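Local coordinates for protein enoyl-CoA hydratase (Mycobacterium thermoresistibile, PDB 3T3W) that probably hydrates the double bond of enoyl-CoA thioesters in lipid metabolism, at residues P117-A122 against G215-M220; I30-L35 against E209-A214; T57-D62 against S66-R71; E47-L52 against L111-V116. All blocks are in the same frame, centred on the assembly; numbering follows the deposited sequence.

Contact 1. Residues P117-A122 against G215-M220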
loop_
_atom_site.group_PDB
_atom_site.type_symbol
_atom_site.label_atom_id
_atom_site.label_comp_id
_atom_site.label_asym_id
_atom_site.label_seq_id
_atom_site.Cartn_x
_atom_site.Cartn_y
_atom_site.Cartn_z
ATOM N N PRO F 117 -0.930 -23.685 6.506
ATOM C CA PRO F 117 -0.221 -23.195 7.697
ATOM C C PRO F 117 0.794 -24.165 8.286
ATOM O O PRO F 117 0.852 -24.329 9.504
ATOM C CB PRO F 117 -1.368 -22.911 8.661
ATOM C CG PRO F 117 -2.360 -23.966 8.324
ATOM C CD PRO F 117 -2.330 -24.026 6.822
ATOM N N LYS F 118 1.556 -24.831 7.418
ATOM C CA LYS F 118 2.651 -25.728 7.783
ATOM C C LYS F 118 3.795 -25.417 6.816
ATOM O O LYS F 118 3.546 -25.008 5.679
ATOM C CB LYS F 118 2.241 -27.188 7.576
ATOM C CG LYS F 118 1.042 -27.612 8.391
ATOM C CD LYS F 118 0.751 -29.089 8.236
ATOM C CE LYS F 118 -0.466 -29.434 9.074
ATOM N NZ LYS F 118 -0.837 -30.883 9.019
ATOM N N PRO F 119 5.068 -25.626 7.237
ATOM C CA PRO F 119 6.178 -25.413 6.331
ATOM C C PRO F 119 6.139 -26.344 5.142
ATOM O O PRO F 119 5.769 -27.511 5.308
ATOM C CB PRO F 119 7.404 -25.713 7.187
ATOM C CG PRO F 119 6.955 -25.362 8.577
ATOM C CD PRO F 119 5.521 -25.860 8.607
ATOM N N SER F 120 6.506 -25.826 3.967
ATOM C CA SER F 120 6.594 -26.626 2.750
ATOM C C SER F 120 7.895 -26.365 2.027
ATOM O O SER F 120 8.432 -25.242 2.011
ATOM C CB SER F 120 5.428 -26.353 1.818
ATOM O OG SER F 120 5.380 -24.956 1.460
ATOM N N ILE F 121 8.397 -27.412 1.406
ATOM C CA ILE F 121 9.670 -27.357 0.717
ATOM C C ILE F 121 9.514 -27.991 -0.654
ATOM O O ILE F 121 9.035 -29.127 -0.752
ATOM C CB ILE F 121 10.757 -28.159 1.489
ATOM C CG1 ILE F 121 10.862 -27.718 2.959
ATOM C CG2 ILE F 121 12.098 -28.031 0.771
ATOM C CD1 ILE F 121 11.710 -28.632 3.876
ATOM N N ALA F 122 9.882 -27.277 -1.717
ATOM C CA ALA F 122 9.958 -27.867 -3.066
ATOM C C ALA F 122 11.379 -28.338 -3.372
ATOM O O ALA F 122 12.340 -27.597 -3.110
ATOM C CB ALA F 122 9.506 -26.854 -4.134
ATOM N N GLY F 215 13.062 -32.945 8.062
ATOM C CA GLY F 215 13.194 -33.579 9.382
ATOM C C GLY F 215 13.623 -32.648 10.487
ATOM O O GLY F 215 13.103 -32.740 11.592
ATOM N N GLU F 216 14.555 -31.762 10.178
ATOM C CA GLU F 216 15.017 -30.795 11.139
ATOM C C GLU F 216 13.867 -29.851 11.515
ATOM O O GLU F 216 13.645 -29.599 12.698
ATOM C CB GLU F 216 16.231 -30.080 10.562
ATOM C CG GLU F 216 16.592 -28.757 11.170
ATOM C CD GLU F 216 17.623 -28.048 10.329
ATOM O OE1 GLU F 216 17.949 -28.610 9.267
ATOM O OE2 GLU F 216 18.113 -26.967 10.731
ATOM N N ILE F 217 13.129 -29.382 10.518
ATOM C CA ILE F 217 12.017 -28.476 10.759
ATOM C C ILE F 217 10.865 -29.154 11.506
ATOM O O ILE F 217 10.211 -28.523 12.343
ATOM C CB ILE F 217 11.542 -27.859 9.434
ATOM C CG1 ILE F 217 12.667 -27.005 8.873
ATOM C CG2 ILE F 217 10.253 -27.059 9.674
ATOM C CD1 ILE F 217 12.435 -26.445 7.463
ATOM N N ALA F 218 10.650 -30.427 11.226
ATOM C CA ALA F 218 9.533 -31.187 11.825
ATOM C C ALA F 218 9.742 -31.450 13.335
ATOM O O ALA F 218 8.811 -31.846 14.013
ATOM C CB ALA F 218 9.315 -32.489 11.100
ATOM N N LYS F 219 10.924 -31.149 13.848
ATOM C CA LYS F 219 11.152 -31.155 15.310
ATOM C C LYS F 219 10.552 -29.955 16.056
ATOM O O LYS F 219 10.421 -29.991 17.293
ATOM C CB LYS F 219 12.659 -31.250 15.582
ATOM C CG LYS F 219 13.247 -32.542 15.024
ATOM C CD LYS F 219 14.466 -33.069 15.751
ATOM C CE LYS F 219 15.784 -32.663 15.122
ATOM N NZ LYS F 219 16.918 -33.429 15.733
ATOM N N MET F 220 10.199 -28.887 15.342
ATOM C CA MET F 220 9.773 -27.646 15.963
ATOM C C MET F 220 8.297 -27.665 16.317
ATOM O O MET F 220 7.521 -28.397 15.703
ATOM C CB MET F 220 10.039 -26.451 15.045
ATOM C CG MET F 220 11.475 -26.393 14.583
ATOM S SD MET F 220 12.539 -25.934 15.993
ATOM C CE MET F 220 14.100 -26.507 15.286
#
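The crotonase-like sheet is covered on one face by helix 206-217, and contact 1 joins the last turn of that helix to strand 120-124 and the residue just before it through Ile-217, which meets both Pro-119 and Ile-121. Its CG2 branch lies against the proline ring, 3.9 Å from Pro-119 CG, and the two side chains run past each other in opposite directions. The CG1-CD1 branch goes to Ile-121: Ile-217 CD1 comes to 4.3 Å from Ile-121 CD1, a looser methyl-to-methyl touch. With CG1 anti to the carbonyl carbon (chi1 -64°) and CG2 anti to the backbone N, Ile-217 divides its two branches between the two partners. No hydrogen bond crosses between the segments, and both contacts are between apolar side chains; 111 Å² is buried in all. From Ile-217 to Met-220 the chain makes a type I turn, closed by Met-220 N to Ile-217 O at 3.0 Å. Leu-225 of helix 222-239 touches both Pro-119 and Ile-217, and Phe-181 of a second subunit packs on the same pair, which places the contact next to a subunit interface. The whole is a helix packed over a sheet face, as in the crotonase fold.

Contact 2. Residues I30-L35 against E209-A214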
loop_
_atom_site.group_PDB
_atom_site.type_symbol
_atom_site.label_atom_id
_atom_site.label_comp_id
_atom_site.label_asym_id
_atom_site.label_seq_id
_atom_site.Cartn_x
_atom_site.Cartn_y
_atom_site.Cartn_z
ATOM N N ILE F 30 6.391 -36.038 7.999
ATOM C CA ILE F 30 6.617 -35.369 6.689
ATOM C C ILE F 30 5.626 -35.979 5.718
ATOM O O ILE F 30 5.573 -37.194 5.600
ATOM C CB ILE F 30 8.064 -35.611 6.177
ATOM C CG1 ILE F 30 9.093 -35.041 7.157
ATOM C CG2 ILE F 30 8.241 -34.964 4.782
ATOM C CD1 ILE F 30 10.510 -35.530 6.916
ATOM N N ALA F 31 4.862 -35.143 5.012
ATOM C CA ALA F 31 4.048 -35.584 3.871
ATOM C C ALA F 31 4.841 -35.293 2.635
ATOM O O ALA F 31 5.166 -34.123 2.372
ATOM C CB ALA F 31 2.726 -34.813 3.806
ATOM N N THR F 32 5.166 -36.339 1.880
ATOM C CA THR F 32 5.871 -36.167 0.630
ATOM C C THR F 32 4.883 -36.344 -0.535
ATOM O O THR F 32 4.259 -37.424 -0.682
ATOM C CB THR F 32 7.022 -37.169 0.491
ATOM O OG1 THR F 32 7.881 -37.024 1.642
ATOM C CG2 THR F 32 7.789 -36.903 -0.795
ATOM N N ILE F 33 4.726 -35.263 -1.302
ATOM C CA ILE F 33 3.832 -35.223 -2.448
ATOM C C ILE F 33 4.721 -35.281 -3.694
ATOM O O ILE F 33 5.539 -34.384 -3.927
ATOM C CB ILE F 33 3.018 -33.902 -2.487
ATOM C CG1 ILE F 33 2.214 -33.699 -1.191
ATOM C CG2 ILE F 33 2.128 -33.839 -3.733
ATOM C CD1 ILE F 33 1.498 -32.358 -1.035
ATOM N N THR F 34 4.551 -36.329 -4.497
ATOM C CA THR F 34 5.348 -36.527 -5.679
ATOM C C THR F 34 4.546 -36.388 -6.973
ATOM O O THR F 34 3.531 -37.077 -7.150
ATOM C CB THR F 34 6.010 -37.927 -5.671
ATOM O OG1 THR F 34 6.907 -38.020 -4.565
ATOM C CG2 THR F 34 6.783 -38.164 -6.988
ATOM N N LEU F 35 5.003 -35.512 -7.869
ATOM C CA LEU F 35 4.498 -35.435 -9.239
ATOM C C LEU F 35 4.979 -36.659 -9.985
ATOM O O LEU F 35 6.165 -36.856 -10.149
ATOM C CB LEU F 35 4.996 -34.177 -9.935
ATOM C CG LEU F 35 4.793 -32.831 -9.218
ATOM C CD1 LEU F 35 5.359 -31.705 -10.111
ATOM C CD2 LEU F 35 3.329 -32.630 -8.859
ATOM N N GLU F 209 18.868 -34.425 0.820
ATOM C CA GLU F 209 19.026 -33.100 1.434
ATOM C C GLU F 209 17.697 -32.498 1.807
ATOM O O GLU F 209 17.574 -31.891 2.868
ATOM C CB GLU F 209 19.711 -32.114 0.494
ATOM C CG GLU F 209 21.132 -32.474 0.092
ATOM C CD GLU F 209 22.205 -31.678 0.804
ATOM O OE1 GLU F 209 21.888 -30.790 1.618
ATOM O OE2 GLU F 209 23.395 -31.978 0.549
ATOM N N THR F 210 16.696 -32.627 0.921
ATOM C CA THR F 210 15.373 -32.103 1.192
ATOM C C THR F 210 14.720 -32.778 2.391
ATOM O O THR F 210 14.147 -32.105 3.252
ATOM C CB THR F 210 14.470 -32.210 -0.070
ATOM O OG1 THR F 210 15.105 -31.486 -1.121
ATOM C CG2 THR F 210 13.094 -31.601 0.155
ATOM N N ARG F 211 14.789 -34.096 2.449
ATOM C CA ARG F 211 14.178 -34.800 3.545
ATOM C C ARG F 211 14.896 -34.482 4.868
ATOM O O ARG F 211 14.273 -34.381 5.925
ATOM C CB ARG F 211 14.122 -36.289 3.310
ATOM C CG ARG F 211 13.241 -36.942 4.368
ATOM C CD ARG F 211 12.854 -38.353 4.017
ATOM N NE ARG F 211 12.032 -38.918 5.070
ATOM C CZ ARG F 211 10.704 -38.863 5.122
ATOM N NH1 ARG F 211 10.018 -38.257 4.177
ATOM N NH2 ARG F 211 10.071 -39.473 6.121
ATOM N N ALA F 212 16.209 -34.302 4.812
ATOM C CA ALA F 212 16.965 -33.993 6.033
ATOM C C ALA F 212 16.535 -32.631 6.596
ATOM O O ALA F 212 16.348 -32.461 7.809
ATOM C CB ALA F 212 18.480 -34.012 5.762
ATOM N N LEU F 213 16.377 -31.658 5.702
ATOM C CA LEU F 213 15.894 -30.349 6.082
ATOM C C LEU F 213 14.460 -30.425 6.640
ATOM O O LEU F 213 14.161 -29.842 7.678
ATOM C CB LEU F 213 15.992 -29.393 4.889
ATOM C CG LEU F 213 15.391 -27.990 5.062
ATOM C CD1 LEU F 213 16.123 -27.274 6.195
ATOM C CD2 LEU F 213 15.437 -27.206 3.742
ATOM N N ALA F 214 13.580 -31.163 5.964
ATOM C CA ALA F 214 12.203 -31.369 6.439
ATOM C C ALA F 214 12.187 -31.968 7.838
ATOM O O ALA F 214 11.440 -31.526 8.702
ATOM C CB ALA F 214 11.445 -32.274 5.449
HETATM O O HOH W 1 7.203 -38.488 3.761
HETATM O O HOH W 2 10.707 -36.525 1.896
#
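Arg-211 leaves the helix with CG anti to the backbone N (chi1 -169°) and stays extended from CG to NE, which carries its guanidinium across to Ile-30; Ile-30 in turn holds CG1 anti to its carbonyl carbon (chi1 -61°) and sends CD1 toward the helix. That methyl sits over the centre of one guanidinium face, 3.8 Å from Arg-211 CZ, and also meets Ala-214 CB at 3.7 Å. One methyl thus serves both a charged plane and an apolar neighbour. Thr-32 OG1 lies in the guanidinium plane at its edge, 3.5 Å from Arg-211 NH1 and not hydrogen-bonded to it; two waters join them. Water 1 accepts from Arg-211 NH1 at 2.9 Å and reaches Thr-32 OG1 and the carbonyl oxygen of Ile-30; water 2 makes a second bridge between Arg-211 NH1 and Thr-32 OG1. Arg-211 NH2 forms a salt bridge with Asp-28 and a hydrogen bond to the Ser-27 carbonyl, which would help fix the rotation of the group. The short axes run nearly antiparallel, at 149° and 10.2 Å apart. Helix 206-217 spans neighbouring strands: Ala-214 also touches Val-69 of strand 67-72 and Ile-121 of strand 120-124, while helix 46-61 packs on the residues of the strand's other face, Ala-31 and Ile-33.

Contact 3. Residues T57-D62 against S66-R71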
loop_
_atom_site.group_PDB
_atom_site.type_symbol
_atom_site.label_atom_id
_atom_site.label_comp_id
_atom_site.label_asym_id
_atom_site.label_seq_id
_atom_site.Cartn_x
_atom_site.Cartn_y
_atom_site.Cartn_z
ATOM N N THR F 57 -4.290 -30.556 0.493
ATOM C CA THR F 57 -5.360 -30.525 1.500
ATOM C C THR F 57 -5.217 -31.668 2.494
ATOM O O THR F 57 -5.318 -31.474 3.725
ATOM C CB THR F 57 -6.737 -30.528 0.818
ATOM O OG1 THR F 57 -6.908 -29.290 0.137
ATOM C CG2 THR F 57 -7.856 -30.743 1.882
ATOM N N ARG F 58 -4.895 -32.847 1.986
ATOM C CA ARG F 58 -4.734 -34.022 2.847
ATOM C C ARG F 58 -3.631 -33.770 3.892
ATOM O O ARG F 58 -3.799 -34.011 5.127
ATOM C CB ARG F 58 -4.396 -35.242 1.979
ATOM C CG ARG F 58 -4.599 -36.601 2.637
ATOM C CD ARG F 58 -5.071 -37.662 1.625
ATOM N NE ARG F 58 -4.144 -37.780 0.555
ATOM C CZ ARG F 58 -4.316 -37.478 -0.748
ATOM N NH1 ARG F 58 -3.265 -37.632 -1.532
ATOM N NH2 ARG F 58 -5.477 -37.091 -1.317
ATOM N N ALA F 59 -2.516 -33.218 3.412
ATOM C CA ALA F 59 -1.372 -32.917 4.280
ATOM C C ALA F 59 -1.682 -31.809 5.289
ATOM O O ALA F 59 -1.272 -31.873 6.477
ATOM C CB ALA F 59 -0.209 -32.476 3.418
ATOM N N ALA F 60 -2.354 -30.790 4.799
ATOM C CA ALA F 60 -2.791 -29.655 5.641
ATOM C C ALA F 60 -3.678 -30.120 6.789
ATOM O O ALA F 60 -3.563 -29.619 7.908
ATOM C CB ALA F 60 -3.517 -28.620 4.773
ATOM N N GLU F 61 -4.566 -31.069 6.516
ATOM C CA GLU F 61 -5.548 -31.517 7.508
ATOM C C GLU F 61 -5.059 -32.636 8.409
ATOM O O GLU F 61 -5.750 -32.991 9.370
ATOM C CB GLU F 61 -6.850 -31.941 6.814
ATOM C CG GLU F 61 -7.510 -30.770 6.121
ATOM C CD GLU F 61 -8.818 -31.091 5.428
ATOM O OE1 GLU F 61 -9.168 -32.277 5.248
ATOM O OE2 GLU F 61 -9.505 -30.117 5.059
ATOM N N ASP F 62 -3.904 -33.222 8.110
ATOM C CA ASP F 62 -3.414 -34.374 8.867
ATOM C C ASP F 62 -2.590 -33.881 10.057
ATOM O O ASP F 62 -1.498 -33.381 9.869
ATOM C CB ASP F 62 -2.573 -35.298 7.973
ATOM C CG ASP F 62 -2.148 -36.627 8.667
ATOM O OD1 ASP F 62 -2.281 -36.766 9.910
ATOM O OD2 ASP F 62 -1.659 -37.534 7.942
ATOM N N SER F 66 3.809 -32.451 10.029
ATOM C CA SER F 66 4.357 -31.130 10.420
ATOM C C SER F 66 4.957 -30.349 9.236
ATOM O O SER F 66 4.947 -29.112 9.250
ATOM C CB SER F 66 5.460 -31.263 11.475
ATOM O OG SER F 66 4.945 -31.723 12.724
ATOM N N VAL F 67 5.471 -31.068 8.230
ATOM C CA VAL F 67 6.136 -30.439 7.065
ATOM C C VAL F 67 5.710 -31.159 5.792
ATOM O O VAL F 67 5.545 -32.389 5.776
ATOM C CB VAL F 67 7.690 -30.517 7.218
ATOM C CG1 VAL F 67 8.452 -29.904 6.038
ATOM C CG2 VAL F 67 8.151 -29.804 8.508
ATOM N N ILE F 68 5.600 -30.390 4.724
ATOM C CA ILE F 68 5.233 -30.881 3.410
ATOM C C ILE F 68 6.436 -30.745 2.498
ATOM O O ILE F 68 7.072 -29.672 2.421
ATOM C CB ILE F 68 4.063 -30.072 2.836
ATOM C CG1 ILE F 68 2.831 -30.243 3.752
ATOM C CG2 ILE F 68 3.794 -30.468 1.362
ATOM C CD1 ILE F 68 1.656 -29.285 3.545
ATOM N N VAL F 69 6.739 -31.830 1.801
ATOM C CA VAL F 69 7.743 -31.842 0.755
ATOM C C VAL F 69 7.066 -32.089 -0.595
ATOM O O VAL F 69 6.328 -33.062 -0.736
ATOM C CB VAL F 69 8.834 -32.911 1.007
ATOM C CG1 VAL F 69 9.754 -33.075 -0.247
ATOM C CG2 VAL F 69 9.642 -32.597 2.256
ATOM N N LEU F 70 7.336 -31.211 -1.575
ATOM C CA LEU F 70 6.863 -31.384 -2.957
ATOM C C LEU F 70 8.069 -31.731 -3.830
ATOM O O LEU F 70 9.067 -30.985 -3.866
ATOM C CB LEU F 70 6.206 -30.115 -3.480
ATOM C CG LEU F 70 5.767 -30.154 -4.956
ATOM C CD1 LEU F 70 4.570 -31.123 -5.083
ATOM C CD2 LEU F 70 5.437 -28.715 -5.379
ATOM N N ARG F 71 7.975 -32.870 -4.499
ATOM C CA ARG F 71 9.027 -33.357 -5.374
ATOM C C ARG F 71 8.421 -33.954 -6.642
ATOM O O ARG F 71 7.202 -34.025 -6.798
ATOM C CB ARG F 71 9.902 -34.382 -4.654
ATOM C CG ARG F 71 9.160 -35.635 -4.187
ATOM C CD ARG F 71 9.999 -36.699 -3.489
ATOM N NE ARG F 71 11.034 -37.191 -4.382
ATOM C CZ ARG F 71 10.830 -38.120 -5.324
ATOM N NH1 ARG F 71 9.627 -38.679 -5.509
ATOM N NH2 ARG F 71 11.833 -38.481 -6.106
#
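Ile-68 meets Ala-59 where the start of strand 67-72 packs against the last turn of helix 46-61. Ser-66, just ahead of the strand, directs its CB away from the helix, and its hydroxyl is hydrogen-bonded to Arg-29. Val-67 faces the other side of the sheet, where it packs on Ala-214 and Ile-217 of helix 206-217. Ile-68 follows, with its CB toward helix 46-61. Its CG1, anti to the carbonyl carbon (chi1 -62°), carries CD1 to 3.7 Å from Ala-59 CB, and CG1 itself lies 3.8 Å from the same Ala-59 methyl. The CA atoms of Ala-59 and Ile-68 are 7.0 Å apart, a close approach consistent with the small alanine side chain. A fringe contact, Ile-68 CD1 to Ala-60 N at 4.5 Å, adds little, and the buried total is 89 Å² with no hydrogen bond across. Val-69 again turns to helix 206-217, touching Thr-210. Leu-70 returns to the Ile-68 side and packs on Cys-139, whereas Arg-71 forms a salt bridge with Asp-207. Beside the contact, Lys-118 NZ donates to the carbonyl oxygens of Ala-59 and Val-65, and weakly to that of Ala-60. This is the helix-to-second-strand packing of a beta-alpha-beta crossover: strand 30-35, helix 46-61 and parallel strand 67-72.

Contact 4. Residues E47-L52 against L111-V116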
loop_
_atom_site.group_PDB
_atom_site.type_symbol
_atom_site.label_atom_id
_atom_site.label_comp_id
_atom_site.label_asym_id
_atom_site.label_seq_id
_atom_site.Cartn_x
_atom_site.Cartn_y
_atom_site.Cartn_z
ATOM N N GLU F 47 -6.733 -32.624 -14.370
ATOM C CA GLU F 47 -6.832 -33.709 -13.422
ATOM C C GLU F 47 -5.597 -33.753 -12.514
ATOM O O GLU F 47 -5.722 -33.927 -11.301
ATOM C CB GLU F 47 -7.045 -35.071 -14.082
ATOM C CG GLU F 47 -7.137 -36.201 -13.041
ATOM C CD GLU F 47 -7.355 -37.579 -13.639
ATOM O OE1 GLU F 47 -7.664 -37.647 -14.861
ATOM O OE2 GLU F 47 -7.241 -38.564 -12.839
ATOM N N LEU F 48 -4.391 -33.626 -13.085
ATOM C CA LEU F 48 -3.203 -33.610 -12.237
ATOM C C LEU F 48 -3.297 -32.511 -11.165
ATOM O O LEU F 48 -2.990 -32.717 -10.013
ATOM C CB LEU F 48 -1.935 -33.454 -13.088
ATOM C CG LEU F 48 -0.597 -33.510 -12.340
ATOM C CD1 LEU F 48 0.509 -34.078 -13.243
ATOM C CD2 LEU F 48 -0.225 -32.138 -11.765
ATOM N N LEU F 49 -3.711 -31.323 -11.575
ATOM C CA LEU F 49 -3.801 -30.192 -10.642
ATOM C C LEU F 49 -4.874 -30.412 -9.575
ATOM O O LEU F 49 -4.652 -30.120 -8.397
ATOM C CB LEU F 49 -4.039 -28.911 -11.430
ATOM C CG LEU F 49 -2.812 -28.398 -12.191
ATOM C CD1 LEU F 49 -3.200 -27.264 -13.149
ATOM C CD2 LEU F 49 -1.749 -27.927 -11.213
ATOM N N ASP F 50 -6.009 -30.994 -9.960
ATOM C CA ASP F 50 -7.029 -31.376 -8.961
ATOM C C ASP F 50 -6.485 -32.391 -7.953
ATOM O O ASP F 50 -6.718 -32.282 -6.742
ATOM C CB ASP F 50 -8.290 -31.947 -9.609
ATOM C CG ASP F 50 -9.059 -30.940 -10.432
ATOM O OD1 ASP F 50 -8.828 -29.720 -10.332
ATOM O OD2 ASP F 50 -9.907 -31.422 -11.238
ATOM N N GLU F 51 -5.722 -33.365 -8.447
ATOM C CA GLU F 51 -5.171 -34.396 -7.594
ATOM C C GLU F 51 -4.083 -33.819 -6.661
ATOM O O GLU F 51 -3.970 -34.177 -5.465
ATOM C CB GLU F 51 -4.642 -35.535 -8.485
ATOM C CG GLU F 51 -4.298 -36.781 -7.763
ATOM C CD GLU F 51 -3.829 -37.948 -8.653
ATOM O OE1 GLU F 51 -3.938 -37.864 -9.896
ATOM O OE2 GLU F 51 -3.330 -38.937 -8.054
ATOM N N LEU F 52 -3.289 -32.909 -7.216
ATOM C CA LEU F 52 -2.239 -32.244 -6.439
ATOM C C LEU F 52 -2.874 -31.382 -5.352
ATOM O O LEU F 52 -2.432 -31.377 -4.182
ATOM C CB LEU F 52 -1.390 -31.360 -7.374
ATOM C CG LEU F 52 -0.259 -30.516 -6.763
ATOM C CD1 LEU F 52 0.670 -31.408 -5.891
ATOM C CD2 LEU F 52 0.588 -29.769 -7.812
ATOM N N LEU F 111 -2.477 -20.002 -4.682
ATOM C CA LEU F 111 -2.620 -19.204 -3.457
ATOM C C LEU F 111 -3.005 -20.045 -2.234
ATOM O O LEU F 111 -2.469 -19.837 -1.149
ATOM C CB LEU F 111 -3.600 -18.036 -3.672
ATOM C CG LEU F 111 -3.003 -16.837 -4.395
ATOM C CD1 LEU F 111 -4.144 -15.868 -4.782
ATOM C CD2 LEU F 111 -1.944 -16.112 -3.542
ATOM N N ARG F 112 -3.882 -21.022 -2.421
ATOM C CA ARG F 112 -4.265 -21.888 -1.353
ATOM C C ARG F 112 -3.053 -22.660 -0.828
ATOM O O ARG F 112 -2.847 -22.736 0.393
ATOM C CB ARG F 112 -5.339 -22.882 -1.818
ATOM C CG ARG F 112 -5.680 -23.824 -0.708
ATOM C CD ARG F 112 -7.062 -24.363 -0.829
ATOM N NE ARG F 112 -7.360 -25.081 -2.048
ATOM C CZ ARG F 112 -8.253 -24.689 -2.959
ATOM N NH1 ARG F 112 -8.545 -25.472 -3.992
ATOM N NH2 ARG F 112 -8.860 -23.512 -2.858
ATOM N N TRP F 113 -2.211 -23.171 -1.722
ATOM C CA TRP F 113 -1.008 -23.901 -1.261
ATOM C C TRP F 113 -0.039 -22.984 -0.512
ATOM O O TRP F 113 0.531 -23.364 0.535
ATOM C CB TRP F 113 -0.308 -24.534 -2.437
ATOM C CG TRP F 113 -1.215 -25.410 -3.250
ATOM C CD1 TRP F 113 -2.372 -26.081 -2.850
ATOM C CD2 TRP F 113 -1.063 -25.700 -4.671
ATOM N NE1 TRP F 113 -2.934 -26.764 -3.928
ATOM C CE2 TRP F 113 -2.170 -26.579 -5.042
ATOM C CE3 TRP F 113 -0.141 -25.316 -5.635
ATOM C CZ2 TRP F 113 -2.340 -27.030 -6.350
ATOM C CZ3 TRP F 113 -0.315 -25.775 -6.940
ATOM C CH2 TRP F 113 -1.395 -26.622 -7.285
ATOM N N ARG F 114 0.144 -21.783 -1.049
ATOM C CA ARG F 114 0.952 -20.757 -0.430
ATOM C C ARG F 114 0.569 -20.551 1.034
ATOM O O ARG F 114 1.457 -20.334 1.883
ATOM C CB ARG F 114 0.858 -19.449 -1.235
ATOM C CG ARG F 114 1.758 -18.315 -0.765
ATOM C CD ARG F 114 1.012 -17.324 0.116
ATOM N NE ARG F 114 1.811 -16.104 0.312
ATOM C CZ ARG F 114 1.403 -15.051 1.024
ATOM N NH1 ARG F 114 0.216 -15.081 1.649
ATOM N NH2 ARG F 114 2.203 -13.983 1.098
ATOM N N ASN F 115 -0.732 -20.580 1.313
ATOM C CA ASN F 115 -1.273 -20.256 2.630
ATOM C C ASN F 115 -1.452 -21.435 3.581
ATOM O O ASN F 115 -1.876 -21.249 4.738
ATOM C CB ASN F 115 -2.582 -19.475 2.462
ATOM C CG ASN F 115 -2.335 -18.081 1.919
ATOM O OD1 ASN F 115 -1.453 -17.370 2.437
ATOM N ND2 ASN F 115 -3.112 -17.668 0.897
ATOM N N VAL F 116 -1.144 -22.661 3.135
ATOM C CA VAL F 116 -1.271 -23.788 4.045
ATOM C C VAL F 116 -0.389 -23.528 5.277
ATOM O O VAL F 116 0.772 -23.170 5.117
ATOM C CB VAL F 116 -0.916 -25.135 3.348
ATOM C CG1 VAL F 116 -0.673 -26.267 4.367
ATOM C CG2 VAL F 116 -1.987 -25.503 2.332
#
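Trp-113 reaches across from helix 95-115 to Leu-49 and Leu-52 of helix 46-61, a helix-helix contact in the interior of the crotonase fold. The tight part is at Leu-52, whose CG is 4.1 Å from both Trp-113 CZ2 and CH2 and whose CD2 comes closer still. Its approach to the ring is oblique. Leu-49 sits farther off, its CD2 near the ring plane at the edge and 4.2 Å from Trp-113 CH2. Both leucines cross the indole at about a right angle, and the ring atoms touched within 4.2 Å, CZ2, CZ3 and CH2, all belong to the six-membered ring. Trp-113 CG is anti to its carbonyl carbon (chi1 -54°), which projects the indole toward the other helix; the nearest CA pair, Leu-52 and Trp-113, is still 9.9 Å apart. Leu-135 of helix 133-136 packs on all three side chains, and the indole N-H is bound by Asp-53. The looser flank is polar: partly exposed Asp-50 turns its CB away from helix 95-115 and forms a salt bridge with Arg-105, while partly exposed Arg-112 pairs with Asp-53 and Glu-108. Between the two helices the shortest separation is that of Leu-52 CD2 from Trp-113 CH2, 3.8 Å.

Overall arrangement
From the N terminus, strand 30-35 opens the longest loop, which contact 2 closes only at helix 206-217. Helix 46-61 follows and opens contact 4 at 47-52; contact 3, the short link between 57-62 and 66-71, is nested inside the loop that contact 4 closes at 111-116. Both therefore lie within the loop of contact 2. Segment 117-122 comes directly after and opens contact 1, whose partner 215-220 lies beyond 209-214, so contacts 1 and 2 cross. Together they tie helix 206-217 to one face of the sheet, while contact 3 joins helix 46-61 to it and contact 4 joins that helix to helix 95-115.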